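General secretion pathway protein H (PDB 4DQ9) forms part of the pseudopilus tip complex of the type II secretion system, which recognises and binds proteins secreted from the periplasm. Local coordinates at residues Phe13-Asn21 / Val117-Leu128; Leu26-Arg34 / Leu45-Trp56. One frame throughout, in Å; residues are numbered along the deposited sequence.

Contact 1: Phe13-Asn21 / Val117-Leu128; sequences FYQRLLLLN and VLSSGEVTPFTL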
loop_
_atom_site.group_PDB
_atom_site.type_symbol
_atom_site.label_atom_id
_atom_site.label_comp_id
_atom_site.label_asym_id
_atom_site.label_seq_id
_atom_site.Cartn_x
_atom_site.Cartn_y
_atom_site.Cartn_z
ATOM N N PHE A 13 11.104 15.383 11.088
ATOM C CA PHE A 13 10.151 14.282 10.844
ATOM C C PHE A 13 8.769 14.510 11.472
ATOM O O PHE A 13 7.730 14.236 10.844
ATOM C CB PHE A 13 10.764 12.932 11.148
ATOM C CG PHE A 13 9.787 11.798 10.985
ATOM C CD1 PHE A 13 9.440 11.445 9.709
ATOM C CD2 PHE A 13 9.230 11.139 12.022
ATOM C CE1 PHE A 13 8.465 10.436 9.496
ATOM C CE2 PHE A 13 8.355 10.051 11.817
ATOM C CZ PHE A 13 7.978 9.736 10.559
ATOM N N TYR A 14 8.728 14.995 12.703
ATOM C CA TYR A 14 7.504 15.262 13.425
ATOM C C TYR A 14 6.667 16.228 12.634
ATOM O O TYR A 14 5.480 15.982 12.467
ATOM C CB TYR A 14 7.824 15.782 14.781
ATOM C CG TYR A 14 6.681 16.156 15.626
ATOM C CD1 TYR A 14 5.880 15.160 16.181
ATOM C CD2 TYR A 14 6.533 17.487 16.049
ATOM C CE1 TYR A 14 4.855 15.500 17.010
ATOM C CE2 TYR A 14 5.550 17.821 16.922
ATOM C CZ TYR A 14 4.685 16.803 17.356
ATOM O OH TYR A 14 3.660 17.035 18.246
ATOM N N GLN A 15 7.278 17.297 12.146
ATOM C CA GLN A 15 6.555 18.358 11.435
ATOM C C GLN A 15 6.001 17.820 10.159
ATOM O O GLN A 15 4.839 18.149 9.805
ATOM C CB GLN A 15 7.447 19.513 11.105
ATOM C CG GLN A 15 7.965 20.208 12.368
ATOM C CD GLN A 15 9.015 21.345 12.036
ATOM O OE1 GLN A 15 9.699 21.333 11.004
ATOM N NE2 GLN A 15 9.115 22.349 12.923
ATOM N N ARG A 16 6.756 16.900 9.518
ATOM C CA ARG A 16 6.314 16.376 8.239
ATOM C C ARG A 16 5.206 15.352 8.437
ATOM O O ARG A 16 4.240 15.337 7.653
ATOM C CB ARG A 16 7.489 15.750 7.471
ATOM C CG ARG A 16 8.455 16.865 7.038
ATOM C CD ARG A 16 9.901 16.318 6.881
ATOM N NE ARG A 16 10.814 17.396 6.416
ATOM C CZ ARG A 16 10.800 17.793 5.168
ATOM N NH1 ARG A 16 10.000 17.199 4.329
ATOM N NH2 ARG A 16 11.631 18.744 4.708
ATOM N N LEU A 17 5.301 14.531 9.481
ATOM C CA LEU A 17 4.281 13.559 9.730
ATOM C C LEU A 17 2.942 14.327 10.082
ATOM O O LEU A 17 1.853 13.934 9.609
ATOM C CB LEU A 17 4.707 12.694 10.836
ATOM C CG LEU A 17 3.705 11.640 11.258
ATOM C CD1 LEU A 17 3.428 10.650 10.122
ATOM C CD2 LEU A 17 4.213 10.938 12.563
ATOM N N LEU A 18 3.033 15.337 10.927
ATOM C CA LEU A 18 1.846 16.081 11.352
ATOM C C LEU A 18 1.215 16.639 10.113
ATOM O O LEU A 18 -0.026 16.604 9.927
ATOM C CB LEU A 18 2.224 17.157 12.348
ATOM C CG LEU A 18 2.420 16.852 13.812
ATOM C CD1 LEU A 18 2.386 18.232 14.640
ATOM C CD2 LEU A 18 1.458 16.008 14.417
ATOM N N LEU A 19 2.033 17.203 9.213
ATOM C CA LEU A 19 1.539 17.838 8.006
ATOM C C LEU A 19 0.782 16.845 7.141
ATOM O O LEU A 19 -0.331 17.135 6.592
ATOM C CB LEU A 19 2.669 18.506 7.220
ATOM C CG LEU A 19 2.205 19.453 6.163
ATOM C CD1 LEU A 19 3.219 20.626 5.841
ATOM C CD2 LEU A 19 2.038 18.601 4.915
ATOM N N LEU A 20 1.335 15.641 6.982
ATOM C CA LEU A 20 0.716 14.644 6.102
ATOM C C LEU A 20 -0.587 14.169 6.760
ATOM O O LEU A 20 -1.541 13.947 6.002
ATOM C CB LEU A 20 1.520 13.356 6.005
ATOM C CG LEU A 20 2.559 13.048 4.957
ATOM C CD1 LEU A 20 3.056 11.496 5.090
ATOM C CD2 LEU A 20 2.262 13.593 3.564
ATOM N N ASN A 21 -0.670 14.022 8.085
ATOM C CA ASN A 21 -1.869 13.609 8.817
ATOM C C ASN A 21 -2.978 14.641 8.567
ATOM O O ASN A 21 -4.098 14.320 8.168
ATOM C CB ASN A 21 -1.587 13.411 10.296
ATOM C CG ASN A 21 -2.797 13.172 11.092
ATOM O OD1 ASN A 21 -3.580 12.206 10.851
ATOM N ND2 ASN A 21 -2.965 13.982 12.131
ATOM N N VAL A 117 -0.911 6.762 6.445
ATOM C CA VAL A 117 -1.423 8.023 6.985
ATOM C C VAL A 117 -2.745 8.232 6.251
ATOM O O VAL A 117 -2.780 8.891 5.192
ATOM C CB VAL A 117 -0.436 9.163 6.833
ATOM C CG1 VAL A 117 -1.012 10.552 7.425
ATOM C CG2 VAL A 117 0.910 8.804 7.471
ATOM N N LEU A 118 -3.788 7.621 6.817
ATOM C CA LEU A 118 -5.041 7.476 6.096
ATOM C C LEU A 118 -5.987 8.727 6.274
ATOM O O LEU A 118 -5.904 9.473 7.249
ATOM C CB LEU A 118 -5.765 6.247 6.540
ATOM C CG LEU A 118 -5.003 4.898 6.533
ATOM C CD1 LEU A 118 -5.845 3.745 7.004
ATOM C CD2 LEU A 118 -4.426 4.698 5.190
ATOM N N SER A 119 -6.920 8.864 5.329
ATOM C CA SER A 119 -7.903 9.921 5.318
ATOM C C SER A 119 -8.796 9.972 6.546
ATOM O O SER A 119 -9.329 11.031 6.893
ATOM C CB SER A 119 -8.764 9.937 4.059
ATOM O OG SER A 119 -9.431 8.710 4.014
ATOM N N SER A 120 -8.903 8.825 7.226
ATOM C CA SER A 120 -9.689 8.725 8.457
ATOM C C SER A 120 -8.990 9.398 9.614
ATOM O O SER A 120 -9.556 9.498 10.691
ATOM C CB SER A 120 -9.783 7.239 8.853
ATOM O OG SER A 120 -8.468 6.702 9.108
ATOM N N GLY A 121 -7.753 9.822 9.444
ATOM C CA GLY A 121 -6.951 10.302 10.570
ATOM C C GLY A 121 -6.105 9.282 11.325
ATOM O O GLY A 121 -5.281 9.635 12.166
ATOM N N GLU A 122 -6.233 7.998 10.969
ATOM C CA GLU A 122 -5.478 6.901 11.553
ATOM C C GLU A 122 -4.074 6.843 10.984
ATOM O O GLU A 122 -3.845 7.152 9.792
ATOM C CB GLU A 122 -6.129 5.549 11.325
ATOM C CG GLU A 122 -7.568 5.478 11.907
ATOM C CD GLU A 122 -7.958 4.213 12.659
ATOM O OE1 GLU A 122 -7.476 3.093 12.265
ATOM O OE2 GLU A 122 -8.768 4.353 13.654
ATOM N N VAL A 123 -3.149 6.465 11.862
ATOM C CA VAL A 123 -1.760 6.382 11.436
ATOM C C VAL A 123 -1.284 5.044 11.979
ATOM O O VAL A 123 -1.550 4.690 13.137
ATOM C CB VAL A 123 -0.880 7.588 11.961
ATOM C CG1 VAL A 123 0.602 7.380 11.691
ATOM C CG2 VAL A 123 -1.378 8.991 11.462
ATOM N N THR A 124 -0.494 4.380 11.163
ATOM C CA THR A 124 0.145 3.131 11.600
ATOM C C THR A 124 0.944 3.308 12.914
ATOM O O THR A 124 1.738 4.252 12.999
ATOM C CB THR A 124 1.122 2.632 10.550
ATOM O OG1 THR A 124 0.458 2.526 9.276
ATOM C CG2 THR A 124 1.913 1.416 10.975
ATOM N N PRO A 125 0.708 2.425 13.950
ATOM C CA PRO A 125 1.470 2.616 15.193
ATOM C C PRO A 125 2.914 2.342 14.969
ATOM O O PRO A 125 3.243 1.326 14.403
ATOM C CB PRO A 125 0.791 1.706 16.152
ATOM C CG PRO A 125 -0.600 1.449 15.569
ATOM C CD PRO A 125 -0.424 1.482 14.123
ATOM N N PHE A 126 3.781 3.239 15.412
ATOM C CA PHE A 126 5.212 3.020 15.182
ATOM C C PHE A 126 6.012 3.924 16.120
ATOM O O PHE A 126 5.463 4.900 16.682
ATOM C CB PHE A 126 5.603 3.348 13.697
ATOM C CG PHE A 126 5.667 4.847 13.443
ATOM C CD1 PHE A 126 4.516 5.691 13.230
ATOM C CD2 PHE A 126 6.919 5.539 13.535
ATOM C CE1 PHE A 126 4.593 7.053 13.112
ATOM C CE2 PHE A 126 6.985 6.898 13.414
ATOM C CZ PHE A 126 5.849 7.728 13.192
ATOM N N THR A 127 7.330 3.663 16.164
ATOM C CA THR A 127 8.337 4.549 16.770
ATOM C C THR A 127 9.489 4.694 15.742
ATOM O O THR A 127 9.932 3.637 15.244
ATOM C CB THR A 127 8.849 4.000 18.049
ATOM O OG1 THR A 127 7.765 3.962 18.971
ATOM C CG2 THR A 127 9.922 4.934 18.635
ATOM N N LEU A 128 9.895 5.941 15.445
ATOM C CA LEU A 128 11.059 6.191 14.585
ATOM C C LEU A 128 12.051 6.906 15.508
ATOM O O LEU A 128 11.696 7.923 16.114
ATOM C CB LEU A 128 10.737 7.073 13.402
ATOM C CG LEU A 128 12.019 7.350 12.604
ATOM C CD1 LEU A 128 12.174 6.344 11.532
ATOM C CD2 LEU A 128 11.981 8.756 12.050
#
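Phe13, Leu17 and Leu20 on one flank of helix 2-27 meet Phe126, Leu128 and Val117, the helix-to-sheet packing of a pseudopilin, in which a long N-terminal helix lies against antiparallel strands. The short axes of 13-21 and 126-128 run at 145° and approach to 11.9 Å, a separation bridged by side chains alone.

The aromatic part is a pair of phenylalanines that come from opposite directions. Phe126 CZ reaches the edge of the Phe13 ring, close to its plane, 3.7 Å from CE2. One face of that ring takes a CH-pi contact from Leu128 CD2, which stands 3.9 Å from the centroid and 23° off the normal, displaced toward the rim. With CG anti to the backbone N (chi1 177°), the Phe13 ring is carried off the helix toward the strand, where Phe126 meets its edge and Leu128 one face.

The aliphatic part follows along the helix. Leu17 splits its branches: CD2 lies in the plane of the Phe126 ring at its edge, 3.7 Å from CZ, whereas CD1 faces Val117 CG2 at 4.1 Å. Val117 likewise divides its methyls, CG2 serving the leucines and CG1 pressing on the helix backbone.

No clear hydrogen bond crosses the interface. Within 117-128, a type I turn from Leu118 to Gly121 reverses the chain and Ser120 OG accepts from Glu122 N in an ST turn. Leu151 of strand 151-154 also packs on Leu17 and Asn21. At the C-terminal end of helix segment 13-21, Val117 CG1 sits 3.5 Å from Asn21 CA.

Contact 2: Leu26-Arg34 / Leu45-Trp56; sequences LSGQDFGVR and LQLTADKGWQKW. With NA (sodium ion), chain D.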
loop_
_atom_site.group_PDB
_atom_site.type_symbol
_atom_site.label_atom_id
_atom_site.label_comp_id
_atom_site.label_asym_id
_atom_site.label_seq_id
_atom_site.Cartn_x
_atom_site.Cartn_y
_atom_site.Cartn_z
ATOM N N LEU A 26 -7.903 16.701 5.686
ATOM C CA LEU A 26 -8.474 17.816 4.936
ATOM C C LEU A 26 -8.850 17.382 3.516
ATOM O O LEU A 26 -9.901 17.807 3.006
ATOM C CB LEU A 26 -7.510 18.995 4.870
ATOM C CG LEU A 26 -7.255 19.867 6.119
ATOM C CD1 LEU A 26 -5.966 20.608 5.961
ATOM C CD2 LEU A 26 -8.416 20.784 6.349
ATOM N N SER A 27 -8.044 16.499 2.890
ATOM C CA SER A 27 -8.165 16.228 1.429
ATOM C C SER A 27 -8.929 14.988 1.139
ATOM O O SER A 27 -9.337 14.757 -0.039
ATOM C CB SER A 27 -6.784 16.101 0.752
ATOM O OG SER A 27 -6.118 14.914 1.138
ATOM N N GLY A 28 -9.091 14.125 2.136
ATOM C CA GLY A 28 -9.737 12.842 1.865
ATOM C C GLY A 28 -8.866 11.833 1.113
ATOM O O GLY A 28 -9.349 10.802 0.531
ATOM N N GLN A 29 -7.597 12.119 1.050
ATOM C CA GLN A 29 -6.677 11.263 0.306
ATOM C C GLN A 29 -5.750 10.578 1.323
ATOM O O GLN A 29 -5.650 11.025 2.470
ATOM C CB GLN A 29 -5.882 12.003 -0.761
ATOM C CG GLN A 29 -6.744 12.720 -1.887
ATOM C CD GLN A 29 -7.811 11.870 -2.730
ATOM O OE1 GLN A 29 -7.534 10.777 -3.291
ATOM N NE2 GLN A 29 -9.019 12.443 -2.862
ATOM N N ASP A 30 -5.138 9.456 0.925
ATOM C CA ASP A 30 -4.259 8.690 1.838
ATOM C C ASP A 30 -2.803 8.988 1.450
ATOM O O ASP A 30 -2.426 9.134 0.249
ATOM C CB ASP A 30 -4.434 7.202 1.721
ATOM C CG ASP A 30 -5.742 6.661 2.260
ATOM O OD1 ASP A 30 -6.491 7.304 2.999
ATOM O OD2 ASP A 30 -6.018 5.489 1.906
ATOM N N PHE A 31 -1.971 9.107 2.474
ATOM C CA PHE A 31 -0.532 9.321 2.375
ATOM C C PHE A 31 0.225 8.261 3.138
ATOM O O PHE A 31 -0.389 7.379 3.699
ATOM C CB PHE A 31 -0.217 10.746 2.892
ATOM C CG PHE A 31 -0.857 11.824 2.060
ATOM C CD1 PHE A 31 -2.169 12.279 2.323
ATOM C CD2 PHE A 31 -0.195 12.397 0.971
ATOM C CE1 PHE A 31 -2.761 13.247 1.570
ATOM C CE2 PHE A 31 -0.814 13.344 0.190
ATOM C CZ PHE A 31 -2.060 13.802 0.473
ATOM N N GLY A 32 1.531 8.302 3.082
ATOM C CA GLY A 32 2.282 7.290 3.730
ATOM C C GLY A 32 3.732 7.744 3.878
ATOM O O GLY A 32 4.159 8.664 3.191
ATOM N N VAL A 33 4.516 7.038 4.722
ATOM C CA VAL A 33 5.918 7.329 4.856
ATOM C C VAL A 33 6.675 6.001 4.643
ATOM O O VAL A 33 6.307 4.961 5.189
ATOM C CB VAL A 33 6.312 7.875 6.220
ATOM C CG1 VAL A 33 7.816 7.977 6.258
ATOM C CG2 VAL A 33 5.586 9.119 6.528
ATOM N N ARG A 34 7.624 5.993 3.685
ATOM C CA ARG A 34 8.549 4.867 3.503
ATOM C C ARG A 34 9.864 5.164 4.247
ATOM O O ARG A 34 10.401 6.285 4.076
ATOM C CB ARG A 34 8.789 4.552 2.061
ATOM C CG ARG A 34 9.532 3.205 2.027
ATOM C CD ARG A 34 9.703 2.706 0.719
ATOM N NE ARG A 34 10.684 3.582 0.091
ATOM C CZ ARG A 34 10.461 4.379 -0.937
ATOM N NH1 ARG A 34 9.277 4.474 -1.502
ATOM N NH2 ARG A 34 11.476 5.132 -1.357
ATOM N N LEU A 45 4.825 9.845 0.651
ATOM C CA LEU A 45 4.085 9.291 -0.503
ATOM C C LEU A 45 2.578 9.588 -0.423
ATOM O O LEU A 45 2.005 9.777 0.653
ATOM C CB LEU A 45 4.243 7.782 -0.514
ATOM C CG LEU A 45 5.692 7.333 -0.549
ATOM C CD1 LEU A 45 5.803 5.828 -0.271
ATOM C CD2 LEU A 45 6.353 7.663 -1.883
ATOM N N GLN A 46 1.931 9.621 -1.600
ATOM C CA GLN A 46 0.524 9.706 -1.782
ATOM C C GLN A 46 0.029 8.504 -2.570
ATOM O O GLN A 46 0.675 8.044 -3.468
ATOM C CB GLN A 46 0.145 10.964 -2.499
ATOM C CG GLN A 46 -1.387 11.222 -2.611
ATOM C CD GLN A 46 -1.778 12.450 -3.432
ATOM O OE1 GLN A 46 -1.059 12.849 -4.359
ATOM N NE2 GLN A 46 -2.991 13.031 -3.116
ATOM N N LEU A 47 -1.114 7.979 -2.164
ATOM C CA LEU A 47 -1.716 6.858 -2.903
ATOM C C LEU A 47 -2.738 7.428 -3.971
ATOM O O LEU A 47 -3.634 8.282 -3.644
ATOM C CB LEU A 47 -2.469 5.987 -1.905
ATOM C CG LEU A 47 -3.192 4.811 -2.559
ATOM C CD1 LEU A 47 -2.240 3.962 -3.312
ATOM C CD2 LEU A 47 -3.962 3.989 -1.503
ATOM N N THR A 48 -2.607 7.053 -5.226
ATOM C CA THR A 48 -3.586 7.457 -6.246
ATOM C C THR A 48 -4.016 6.126 -6.897
ATOM O O THR A 48 -3.230 5.143 -6.920
ATOM C CB THR A 48 -2.947 8.331 -7.358
ATOM O OG1 THR A 48 -1.848 7.573 -7.895
ATOM C CG2 THR A 48 -2.448 9.671 -6.699
ATOM N N ALA A 49 -5.221 6.105 -7.413
ATOM C CA ALA A 49 -5.749 4.893 -8.004
ATOM C C ALA A 49 -5.000 4.606 -9.304
ATOM O O ALA A 49 -4.687 3.474 -9.613
ATOM C CB ALA A 49 -7.269 5.034 -8.284
ATOM N N ASP A 50 -4.670 5.642 -10.051
ATOM C CA ASP A 50 -4.077 5.393 -11.317
ATOM C C ASP A 50 -2.598 5.158 -11.326
ATOM O O ASP A 50 -2.129 4.629 -12.271
ATOM C CB ASP A 50 -4.476 6.439 -12.400
ATOM C CG ASP A 50 -4.139 7.837 -12.040
ATOM O OD1 ASP A 50 -4.011 8.216 -10.831
ATOM O OD2 ASP A 50 -4.097 8.601 -13.036
ATOM N N LYS A 51 -1.836 5.552 -10.308
ATOM C CA LYS A 51 -0.397 5.316 -10.263
ATOM C C LYS A 51 0.124 4.699 -8.978
ATOM O O LYS A 51 1.337 4.476 -8.848
ATOM C CB LYS A 51 0.324 6.647 -10.478
ATOM C CG LYS A 51 -0.003 7.294 -11.840
ATOM C CD LYS A 51 0.744 8.647 -11.966
ATOM C CE LYS A 51 -0.085 9.857 -11.445
ATOM N NZ LYS A 51 -1.086 10.325 -12.497
ATOM N N GLY A 52 -0.787 4.321 -8.086
ATOM C CA GLY A 52 -0.474 3.706 -6.824
ATOM C C GLY A 52 0.284 4.677 -5.931
ATOM O O GLY A 52 0.004 5.883 -6.024
ATOM N N TRP A 53 1.228 4.170 -5.111
ATOM C CA TRP A 53 2.042 5.070 -4.259
ATOM C C TRP A 53 3.066 5.867 -5.117
ATOM O O TRP A 53 3.866 5.296 -5.891
ATOM C CB TRP A 53 2.803 4.316 -3.182
ATOM C CG TRP A 53 1.846 3.644 -2.176
ATOM C CD1 TRP A 53 1.471 2.361 -2.058
ATOM C CD2 TRP A 53 1.168 4.328 -1.107
ATOM N NE1 TRP A 53 0.624 2.173 -1.022
ATOM C CE2 TRP A 53 0.370 3.391 -0.435
ATOM C CE3 TRP A 53 1.149 5.647 -0.683
ATOM C CZ2 TRP A 53 -0.368 3.741 0.734
ATOM C CZ3 TRP A 53 0.398 5.974 0.434
ATOM C CH2 TRP A 53 -0.389 5.062 1.082
ATOM N N GLN A 54 3.045 7.183 -4.960
ATOM C CA GLN A 54 4.001 8.047 -5.639
ATOM C C GLN A 54 4.535 9.045 -4.672
ATOM O O GLN A 54 3.852 9.390 -3.706
ATOM C CB GLN A 54 3.405 8.730 -6.908
ATOM C CG GLN A 54 2.935 7.751 -7.990
ATOM C CD GLN A 54 4.082 7.013 -8.727
ATOM O OE1 GLN A 54 5.219 7.509 -8.830
ATOM N NE2 GLN A 54 3.784 5.833 -9.251
ATOM N N LYS A 55 5.738 9.573 -4.923
ATOM C CA LYS A 55 6.179 10.679 -4.085
ATOM C C LYS A 55 5.180 11.878 -4.141
ATOM O O LYS A 55 4.651 12.235 -5.217
ATOM C CB LYS A 55 7.592 11.150 -4.476
ATOM C CG LYS A 55 8.677 10.155 -4.349
ATOM C CD LYS A 55 9.995 10.798 -4.833
ATOM C CE LYS A 55 11.089 9.795 -4.752
ATOM N NZ LYS A 55 12.273 10.439 -5.422
ATOM N N TRP A 56 4.873 12.477 -3.015
ATOM C CA TRP A 56 3.836 13.551 -3.007
ATOM C C TRP A 56 4.459 14.841 -3.514
ATOM O O TRP A 56 5.150 15.522 -2.745
ATOM C CB TRP A 56 3.248 13.700 -1.600
ATOM C CG TRP A 56 2.186 14.703 -1.477
ATOM C CD1 TRP A 56 1.222 14.988 -2.413
ATOM C CD2 TRP A 56 1.973 15.651 -0.404
ATOM N NE1 TRP A 56 0.444 16.033 -1.996
ATOM C CE2 TRP A 56 0.862 16.437 -0.756
ATOM C CE3 TRP A 56 2.600 15.902 0.822
ATOM C CZ2 TRP A 56 0.363 17.436 0.085
ATOM C CZ3 TRP A 56 2.088 16.925 1.638
ATOM C CH2 TRP A 56 0.997 17.658 1.260
HETATM NA NA NA D . 7.102 8.669 -7.227
HETATM O O HOH W 1 -5.791 8.241 -1.665
HETATM O O HOH W 2 7.971 10.908 -8.636
#
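Phe31 and Gln46 face each other as a non-hydrogen-bonded pair in the antiparallel hairpin of strands 31-36 and 41-48, their CA atoms 4.3 Å apart. The next pair, Gly32 and Leu45, is closed by two unequal backbone bonds: Leu45 N to Gly32 O is nearly straight (176°), whereas Gly32 N reaches Leu45 O at 136° from above the carbonyl plane.

Packing is tight around Phe31. Gln46 CG is anti to the backbone N, which lays the extended chain along the Phe31 ring, ring and amide planes only 9° apart, with Phe31 CE2 3.6 Å from Gln46 CG. The same CE2 stands over one face of Trp56, an edge-to-face pair with phenyl and five-membered ring centroids 4.8 Å apart. Trp53 CH2 lies 3.5 Å from Phe31 O; Gly32, which has no side chain, lets the indole edge lie against the strand, CZ3 3.7 Å from Gly32 N.

Leu47 N still bonds Asp30 O at 3.0 Å; past it the packing loosens toward Gln29. A water accepts from Asp30 N and lies 2.9 Å from Leu47 O, while Gln29 merely brushes Gln46 NE2. Exposed Asp50 and Lys51 occupy the turn, and Gln54 OE1 binds a sodium ion at 2.7 Å, as does Glu110.

Trp56 also packs on Leu19, Leu20 and Glu23 of helix 2-27, and Phe31 pairs through its backbone with Val117, placing strand 31-36 between strands 41-48 and 115-117.

Both contacts are largely buried and share helix 2-27, but contact 1 lies deeper: the centre of contact 1 is about 9 Å from the centre of the chain, that of contact 2 about 15 Å. Contact 1 ties the helix to both sheets without a clear hydrogen bond; contact 2 is pairing within one sheet, combining three backbone bonds with aromatic packing, with a water at its looser end and a sodium ion bound beside it by Gln54. They join directly: Ser119 N lies 2.8 Å from Asp30 OD1, a probable hydrogen bond. Each also reaches the second subunit, through Thr124 in contact 1 and Ala49 in contact 2.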